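Local coordinates for extracellular protein containing a SCP domain (Bacillus anthracis, PDB 4IFA) that is of unknown function but is an extracellular protein carrying an SCP (cysteine-rich secretory protein family) domain, considered a vaccine candidate and possibly linked to virulence, at residues 68-73 and 83-88; 89-94 and 105-110. All coordinates share one frame; numbering follows the deposited sequence.

Interaction 1 (68-73 and 83-88); sequences EPSRIE and VYNQDL
V83 meets R71 as an antiparallel hydrogen-bonded pair at the open end of the hairpin formed by strands 71-74 and 80-84, with a classic beta bulge: S70 and R71 both face V83. V83 N reaches R71 O at 2.9 Å, almost straight, whereas V83 O is held mainly by S70 N at 2.8 Å, with R71 N adding only a weak bond. The tight part lies around V83. Its CG2 sits 3.8 Å from R71 NH1, over one face of the guanidinium near the rim, and the R71 side chain, bent at chi3 (-51°), runs alongside V83 so that NE and NH1 grip the E73 carboxylate side-on, NE to OE1 at 2.7 Å. Beyond the bulge, P69 CA lies over one face of the Y84 ring as a CH-pi contact, 3.8 Å from its centroid, while Y84 OH bonds to G67 O.

The S70 end is looser and wetter. In the conformer described, S70 OG donates to N85 OD1 at 2.9 Å and accepts from a water that binds Q86 N. Q86 NE2 donates to N85 OD1 from above the carbonyl plane and N85 ND2 bonds to D226, which probably fixes the amide orientation. E73 OE2 also bonds to Q223 of helix 210-234, and the salt bridge to R71 probably neutralises most of the charge of the buried E73.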
ATOM      1  N   GLU A  68      15.236  13.582   6.693  1.00 30.45           N
ATOM      2  CA  GLU A  68      15.664  12.596   5.720  1.00 30.93           C
ATOM      3  C   GLU A  68      14.783  11.360   5.862  1.00 29.60           C
ATOM      4  O   GLU A  68      14.487  10.933   6.986  1.00 29.46           O
ATOM      5  CB  GLU A  68      17.138  12.193   5.912  1.00 31.46           C
ATOM      6  CG  GLU A  68      18.191  13.222   5.484  1.00 35.71           C
ATOM      7  CD  GLU A  68      18.370  13.366   3.959  1.00 39.28           C
ATOM      8  OE1 GLU A  68      17.819  12.561   3.169  1.00 40.99           O
ATOM      9  OE2 GLU A  68      19.104  14.308   3.543  1.00 43.11           O
ATOM     10  N   PRO A  69      14.316  10.805   4.724  1.00 28.41           N
ATOM     11  CA  PRO A  69      13.564   9.575   4.799  1.00 26.29           C
ATOM     12  C   PRO A  69      14.461   8.404   5.223  1.00 26.88           C
ATOM     13  O   PRO A  69      15.693   8.484   5.126  1.00 28.44           O
ATOM     14  CB  PRO A  69      13.105   9.366   3.356  1.00 25.35           C
ATOM     15  CG  PRO A  69      14.112  10.023   2.524  1.00 27.47           C
ATOM     16  CD  PRO A  69      14.650  11.167   3.330  1.00 28.26           C
ATOM     17  N   SER A  70      13.830   7.331   5.683  0.50 26.60           N
ATOM     18  CA  SER A  70      14.542   6.113   6.058  0.50 27.67           C
ATOM     19  C   SER A  70      15.120   5.450   4.818  0.50 28.64           C
ATOM     20  O   SER A  70      16.313   5.106   4.775  0.50 29.93           O
ATOM     21  CB  SER A  70      13.571   5.134   6.712  0.50 27.13           C
ATOM     22  OG  SER A  70      12.748   5.808   7.647  0.50 31.76           O
ATOM     23  N   ARG A  71      14.268   5.334   3.797  1.00 28.15           N
ATOM     24  CA  ARG A  71      14.573   4.626   2.536  1.00 28.74           C
ATOM     25  C   ARG A  71      14.120   5.510   1.372  1.00 26.81           C
ATOM     26  O   ARG A  71      13.105   6.209   1.487  1.00 23.33           O
ATOM     27  CB  ARG A  71      13.710   3.320   2.368  1.00 28.61           C
ATOM     28  CG  ARG A  71      13.963   2.237   3.321  1.00 30.56           C
ATOM     29  CD  ARG A  71      13.677   0.875   2.696  1.00 29.71           C
ATOM     30  NE  ARG A  71      12.367   0.770   2.055  1.00 25.95           N
ATOM     31  CZ  ARG A  71      11.223   0.693   2.727  1.00 25.00           C
ATOM     32  NH1 ARG A  71      10.069   0.566   2.083  1.00 23.52           N
ATOM     33  NH2 ARG A  71      11.217   0.733   4.047  1.00 28.26           N
ATOM     34  N   ILE A  72      14.833   5.414   0.257  1.00 26.08           N
ATOM     35  CA  ILE A  72      14.412   5.992  -1.028  1.00 25.39           C
ATOM     36  C   ILE A  72      14.480   4.826  -2.022  1.00 26.32           C
ATOM     37  O   ILE A  72      15.516   4.135  -2.113  1.00 26.94           O
ATOM     38  CB  ILE A  72      15.261   7.159  -1.510  1.00 26.34           C
ATOM     39  CG1 ILE A  72      15.101   8.352  -0.557  1.00 24.23           C
ATOM     40  CG2 ILE A  72      14.798   7.564  -2.920  1.00 27.93           C
ATOM     41  CD1 ILE A  72      16.093   9.525  -0.847  1.00 27.98           C
ATOM     42  N   GLU A  73      13.399   4.598  -2.760  1.00 25.07           N
ATOM     43  CA  GLU A  73      13.323   3.474  -3.698  1.00 24.84           C
ATOM     44  C   GLU A  73      12.416   3.826  -4.877  1.00 24.31           C
ATOM     45  O   GLU A  73      11.462   4.582  -4.705  1.00 24.50           O
ATOM     46  CB  GLU A  73      12.815   2.229  -2.973  1.00 24.16           C
ATOM     47  CG  GLU A  73      11.424   2.366  -2.319  1.00 24.70           C
ATOM     48  CD  GLU A  73      11.192   1.441  -1.139  1.00 21.93           C
ATOM     49  OE1 GLU A  73      12.144   0.758  -0.681  1.00 23.65           O
ATOM     50  OE2 GLU A  73      10.038   1.410  -0.661  1.00 22.79           O
ATOM     51  N   VAL A  83      10.409   7.008   2.099  1.00 21.07           N
ATOM     52  CA  VAL A  83       9.649   6.273   3.106  1.00 21.07           C
ATOM     53  C   VAL A  83      10.055   6.686   4.511  1.00 21.67           C
ATOM     54  O   VAL A  83      11.225   6.634   4.865  1.00 21.91           O
ATOM     55  CB  VAL A  83       9.932   4.770   2.962  1.00 20.45           C
ATOM     56  CG1 VAL A  83       9.150   3.955   3.967  1.00 21.63           C
ATOM     57  CG2 VAL A  83       9.553   4.320   1.554  1.00 23.76           C
ATOM     58  N   TYR A  84       9.068   7.059   5.319  1.00 19.47           N
ATOM     59  CA  TYR A  84       9.219   7.421   6.723  1.00 19.18           C
ATOM     60  C   TYR A  84       8.534   6.343   7.572  1.00 19.77           C
ATOM     61  O   TYR A  84       7.368   6.477   7.936  1.00 20.94           O
ATOM     62  CB  TYR A  84       8.598   8.807   6.977  1.00 20.78           C
ATOM     63  CG  TYR A  84       9.343   9.897   6.239  1.00 21.54           C
ATOM     64  CD1 TYR A  84      10.345  10.629   6.853  1.00 22.39           C
ATOM     65  CD2 TYR A  84       9.053  10.180   4.897  1.00 21.31           C
ATOM     66  CE1 TYR A  84      11.068  11.617   6.159  1.00 23.23           C
ATOM     67  CE2 TYR A  84       9.762  11.147   4.193  1.00 22.14           C
ATOM     68  CZ  TYR A  84      10.736  11.886   4.827  1.00 21.03           C
ATOM     69  OH  TYR A  84      11.431  12.851   4.118  1.00 23.97           O
ATOM     70  N   ASN A  85       9.293   5.295   7.866  1.00 21.40           N
ATOM     71  CA  ASN A  85       8.728   4.110   8.550  1.00 21.49           C
ATOM     72  C   ASN A  85       9.306   3.831   9.922  1.00 25.70           C
ATOM     73  O   ASN A  85       8.997   2.794  10.486  1.00 27.66           O
ATOM     74  CB  ASN A  85       8.960   2.855   7.688  1.00 22.30           C
ATOM     75  CG  ASN A  85      10.422   2.485   7.591  1.00 25.66           C
ATOM     76  OD1 ASN A  85      11.279   3.326   7.843  1.00 25.60           O
ATOM     77  ND2 ASN A  85      10.739   1.243   7.224  1.00 24.38           N
ATOM     78  N   GLN A  86      10.084   4.724  10.493  1.00 26.33           N
ATOM     79  CA  GLN A  86      10.723   4.378  11.782  1.00 29.04           C
ATOM     80  C   GLN A  86       9.790   4.415  12.995  1.00 28.46           C
ATOM     81  O   GLN A  86      10.110   3.853  14.051  1.00 30.34           O
ATOM     82  CB  GLN A  86      12.034   5.144  11.980  1.00 31.22           C
ATOM     83  CG  GLN A  86      13.111   4.799  10.902  1.00 36.33           C
ATOM     84  CD  GLN A  86      13.549   3.312  10.866  1.00 39.75           C
ATOM     85  OE1 GLN A  86      14.087   2.786  11.852  1.00 44.43           O
ATOM     86  NE2 GLN A  86      13.350   2.647   9.717  1.00 34.76           N
ATOM     87  N   ASP A  87       8.632   5.044  12.832  1.00 25.86           N
ATOM     88  CA  ASP A  87       7.614   5.070  13.855  1.00 25.26           C
ATOM     89  C   ASP A  87       6.338   4.656  13.162  1.00 24.11           C
ATOM     90  O   ASP A  87       5.745   5.425  12.377  1.00 23.44           O
ATOM     91  CB  ASP A  87       7.486   6.476  14.449  1.00 25.86           C
ATOM     92  CG  ASP A  87       6.402   6.579  15.513  1.00 29.98           C
ATOM     93  OD1 ASP A  87       5.538   5.683  15.650  1.00 31.09           O
ATOM     94  OD2 ASP A  87       6.447   7.613  16.239  1.00 35.18           O
ATOM     95  N   LEU A  88       5.848   3.456  13.487  1.00 24.63           N
ATOM     96  CA  LEU A  88       4.646   2.943  12.814  1.00 25.04           C
ATOM     97  C   LEU A  88       3.405   3.814  13.017  1.00 22.94           C
ATOM     98  O   LEU A  88       2.552   3.840  12.132  1.00 24.03           O
ATOM     99  CB  LEU A  88       4.356   1.467  13.141  1.00 27.60           C
ATOM    100  CG  LEU A  88       5.370   0.447  12.580  1.00 31.77           C
ATOM    101  CD1 LEU A  88       4.823  -0.966  12.823  1.00 37.42           C
ATOM    102  CD2 LEU A  88       5.771   0.646  11.075  1.00 35.23           C
TER
HETATM  103  O   HOH W   1      11.276   7.438   9.320  1.00 27.11           O

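Interaction 2 (89-94 and 105-110)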
ATOM      1  N   ALA A  89       3.325   4.558  14.121  1.00 22.89           N
ATOM      2  CA  ALA A  89       2.182   5.453  14.378  1.00 22.13           C
ATOM      3  C   ALA A  89       2.165   6.670  13.459  1.00 20.03           C
ATOM      4  O   ALA A  89       1.147   7.366  13.333  1.00 20.55           O
ATOM      5  CB  ALA A  89       2.198   5.916  15.834  1.00 24.12           C
ATOM      6  N   GLN A  90       3.322   6.961  12.840  1.00 20.50           N
ATOM      7  CA  GLN A  90       3.529   8.148  11.972  1.00 20.30           C
ATOM      8  C   GLN A  90       3.836   7.779  10.503  1.00 19.38           C
ATOM      9  O   GLN A  90       4.328   8.583   9.713  1.00 20.02           O
ATOM     10  CB  GLN A  90       4.645   9.040  12.536  1.00 22.07           C
ATOM     11  CG  GLN A  90       4.451   9.460  13.972  1.00 24.83           C
ATOM     12  CD  GLN A  90       3.280  10.379  14.201  1.00 26.92           C
ATOM     13  OE1 GLN A  90       2.771  11.024  13.283  1.00 31.04           O
ATOM     14  NE2 GLN A  90       2.847  10.464  15.457  1.00 33.67           N
ATOM     15  N   TYR A  91       3.565   6.532  10.114  1.00 17.76           N
ATOM     16  CA  TYR A  91       4.005   6.037   8.801  1.00 17.86           C
ATOM     17  C   TYR A  91       3.426   6.817   7.670  1.00 17.52           C
ATOM     18  O   TYR A  91       2.196   6.995   7.557  1.00 18.78           O
ATOM     19  CB  TYR A  91       3.626   4.538   8.623  1.00 18.06           C
ATOM     20  CG  TYR A  91       4.160   3.898   7.364  1.00 17.02           C
ATOM     21  CD1 TYR A  91       5.209   3.021   7.432  1.00 20.07           C
ATOM     22  CD2 TYR A  91       3.657   4.224   6.120  1.00 17.48           C
ATOM     23  CE1 TYR A  91       5.766   2.461   6.283  1.00 21.07           C
ATOM     24  CE2 TYR A  91       4.208   3.693   4.946  1.00 18.30           C
ATOM     25  CZ  TYR A  91       5.268   2.818   5.041  1.00 19.26           C
ATOM     26  OH  TYR A  91       5.807   2.241   3.909  1.00 21.25           O
ATOM     27  N   VAL A  92       4.332   7.331   6.829  1.00 18.60           N
ATOM     28  CA  VAL A  92       3.970   7.978   5.596  1.00 19.11           C
ATOM     29  C   VAL A  92       5.096   7.747   4.588  1.00 18.73           C
ATOM     30  O   VAL A  92       6.274   7.574   4.965  1.00 18.95           O
ATOM     31  CB  VAL A  92       3.700   9.488   5.769  1.00 20.66           C
ATOM     32  CG1 VAL A  92       4.873  10.215   6.330  1.00 23.82           C
ATOM     33  CG2 VAL A  92       3.252  10.141   4.446  1.00 21.20           C
ATOM     34  N   GLN A  93       4.706   7.663   3.323  1.00 18.47           N
ATOM     35  CA  GLN A  93       5.683   7.604   2.222  1.00 19.15           C
ATOM     36  C   GLN A  93       5.228   8.588   1.169  1.00 19.63           C
ATOM     37  O   GLN A  93       4.041   8.706   0.844  1.00 19.90           O
ATOM     38  CB  GLN A  93       5.810   6.171   1.677  1.00 19.65           C
ATOM     39  CG  GLN A  93       4.516   5.542   1.208  1.00 19.84           C
ATOM     40  CD  GLN A  93       4.672   4.071   0.803  1.00 20.06           C
ATOM     41  OE1 GLN A  93       5.152   3.272   1.605  1.00 21.94           O
ATOM     42  NE2 GLN A  93       4.230   3.703  -0.405  1.00 19.62           N
ATOM     43  N   PHE A  94       6.178   9.385   0.687  1.00 19.63           N
ATOM     44  CA  PHE A  94       5.953  10.452  -0.316  1.00 20.14           C
ATOM     45  C   PHE A  94       6.586  10.055  -1.630  1.00 21.44           C
ATOM     46  O   PHE A  94       7.672   9.479  -1.648  1.00 22.45           O
ATOM     47  CB  PHE A  94       6.589  11.779   0.121  1.00 20.88           C
ATOM     48  CG  PHE A  94       6.033  12.382   1.387  1.00 18.55           C
ATOM     49  CD1 PHE A  94       5.025  13.340   1.326  1.00 19.85           C
ATOM     50  CD2 PHE A  94       6.513  12.012   2.635  1.00 20.59           C
ATOM     51  CE1 PHE A  94       4.523  13.944   2.473  1.00 20.70           C
ATOM     52  CE2 PHE A  94       6.012  12.614   3.802  1.00 20.91           C
ATOM     53  CZ  PHE A  94       5.016  13.576   3.719  1.00 21.75           C
ATOM     54  N   TYR A 105       1.304   8.245   0.507  1.00 18.32           N
ATOM     55  CA  TYR A 105       0.440   7.271   1.136  1.00 17.73           C
ATOM     56  C   TYR A 105       0.656   7.344   2.647  1.00 17.72           C
ATOM     57  O   TYR A 105       1.771   7.171   3.157  1.00 18.06           O
ATOM     58  CB  TYR A 105       0.729   5.848   0.645  1.00 18.10           C
ATOM     59  CG  TYR A 105      -0.162   4.831   1.315  1.00 18.67           C
ATOM     60  CD1 TYR A 105      -1.513   4.831   1.072  1.00 20.39           C
ATOM     61  CD2 TYR A 105       0.341   3.886   2.226  1.00 19.81           C
ATOM     62  CE1 TYR A 105      -2.373   3.932   1.682  1.00 21.41           C
ATOM     63  CE2 TYR A 105      -0.555   2.983   2.859  1.00 18.65           C
ATOM     64  CZ  TYR A 105      -1.879   3.027   2.566  1.00 19.20           C
ATOM     65  OH  TYR A 105      -2.781   2.107   3.139  1.00 22.57           O
ATOM     66  N   VAL A 106      -0.452   7.573   3.364  1.00 17.50           N
ATOM     67  CA  VAL A 106      -0.514   7.657   4.819  1.00 17.29           C
ATOM     68  C   VAL A 106      -1.090   6.398   5.415  1.00 16.88           C
ATOM     69  O   VAL A 106      -2.183   5.980   5.022  1.00 17.64           O
ATOM     70  CB  VAL A 106      -1.410   8.863   5.245  1.00 17.22           C
ATOM     71  CG1 VAL A 106      -1.567   8.879   6.773  1.00 17.96           C
ATOM     72  CG2 VAL A 106      -0.819  10.171   4.726  1.00 18.76           C
ATOM     73  N   ALA A 107      -0.351   5.772   6.344  1.00 16.99           N
ATOM     74  CA  ALA A 107      -0.853   4.606   7.094  1.00 17.22           C
ATOM     75  C   ALA A 107      -0.793   4.785   8.600  1.00 17.64           C
ATOM     76  O   ALA A 107      -1.472   4.075   9.327  1.00 19.44           O
ATOM     77  CB  ALA A 107      -0.036   3.357   6.693  1.00 19.20           C
ATOM     78  N   GLY A 108       0.017   5.692   9.124  1.00 17.74           N
ATOM     79  CA  GLY A 108       0.144   5.849  10.560  1.00 18.92           C
ATOM     80  C   GLY A 108      -1.114   6.379  11.198  1.00 18.80           C
ATOM     81  O   GLY A 108      -1.697   7.368  10.725  1.00 19.03           O
ATOM     82  N   GLU A 109      -1.523   5.729  12.285  0.50 19.29           N
ATOM     83  CA  GLU A 109      -2.745   6.070  12.968  0.50 20.49           C
ATOM     84  C   GLU A 109      -2.825   7.501  13.449  0.50 20.16           C
ATOM     85  O   GLU A 109      -3.923   8.076  13.511  0.50 21.40           O
ATOM     86  CB  GLU A 109      -2.981   5.110  14.151  0.50 21.18           C
ATOM     87  CG  GLU A 109      -4.334   5.324  14.837  0.50 23.34           C
ATOM     88  CD  GLU A 109      -4.750   4.206  15.810  0.50 27.08           C
ATOM     89  OE1 GLU A 109      -5.334   4.536  16.870  0.50 25.21           O
ATOM     90  OE2 GLU A 109      -4.541   3.007  15.506  0.50 27.45           O
ATOM     91  N   GLN A 110      -1.666   8.105  13.738  1.00 20.00           N
ATOM     92  CA  GLN A 110      -1.627   9.450  14.273  1.00 21.22           C
ATOM     93  C   GLN A 110      -1.369  10.526  13.233  1.00 20.88           C
ATOM     94  O   GLN A 110      -1.335  11.730  13.574  1.00 23.29           O
ATOM     95  CB  GLN A 110      -0.567   9.542  15.381  1.00 23.97           C
ATOM     96  CG  GLN A 110      -0.870   8.669  16.587  1.00 26.27           C
ATOM     97  CD  GLN A 110      -2.256   8.875  17.162  1.00 33.88           C
ATOM     98  OE1 GLN A 110      -2.701  10.010  17.348  1.00 39.54           O
ATOM     99  NE2 GLN A 110      -2.961   7.772  17.439  1.00 38.92           N
TER
HETATM  100  O   HOH W   2       0.664  13.475  14.263  1.00 37.89           O
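A107 CB comes obliquely to CD2 of the Y91 ring at 3.8 Å, and Q93 OE1 lies at the edge of the same ring, in its plane, where the phenol OH donates to it at 2.6 Å. With CG anti to the backbone N (chi1 -174°), the Y91 ring extends to meet L227 and I230 of helix 210-234, which A107 also touches. One face of the F94 ring takes V92 CG2 near the rim, and W66 meets F94 edge-to-face. The Q93 amide, whose NE2 bonds to Q223 of that helix, is turned 74° from the Y105 ring; the two side chains touch through Q93 CG and Y105 CB.

These groups sit on and just beyond the open end of the antiparallel hairpin of strands 92-97 and 100-106, in the middle of a seven-stranded sheet. Q93 and Y105 form a hydrogen-bonded pair, Q93 N to Y105 O and Y105 N to Q93 O (2.8 Å). V92 and V106 form the neighbouring non-hydrogen-bonded pair, their CG2 atoms 4.1 Å apart on the sheet face covered by V51.

Past V106 the ladder gives way to a turn. Y91 O accepts from both A107 N and G108 N, the latter at 3.0 Å on a lone pair and the former from above the carbonyl plane. G108 CA comes within 4.1 Å of Q90 N. At the solvent edge Q110 N donates to A89 O at 2.9 Å, Q90 NE2 rests near Q110 CB, and a water donates to Q110 O and, weakly, to Q90 OE1.

Overall arrangement
Interactions 1 and 2 lie on successive hairpins of one seven-stranded antiparallel sheet, their centres 10 Å apart, with strands 80-84 and 92-97 as neighbours. The seam between them is a probable backbone hydrogen bond from Y84 N to V92 O (2.9 Å), flanked by packing: N85 CB lies 3.5 Å from Y91 CE1, and Y84 CE2 lies 3.7 Å from F94 CD2. Helix 210-234 lies against both contacts, Q223 bonding to E73 of interaction 1 and to Q93 of interaction 2. W66 likewise meets both Y84 and F94 edge-to-face. In the conformer described, E109 OE2 of interaction 2 bonds to a Tris molecule, probably from the crystallisation liquor.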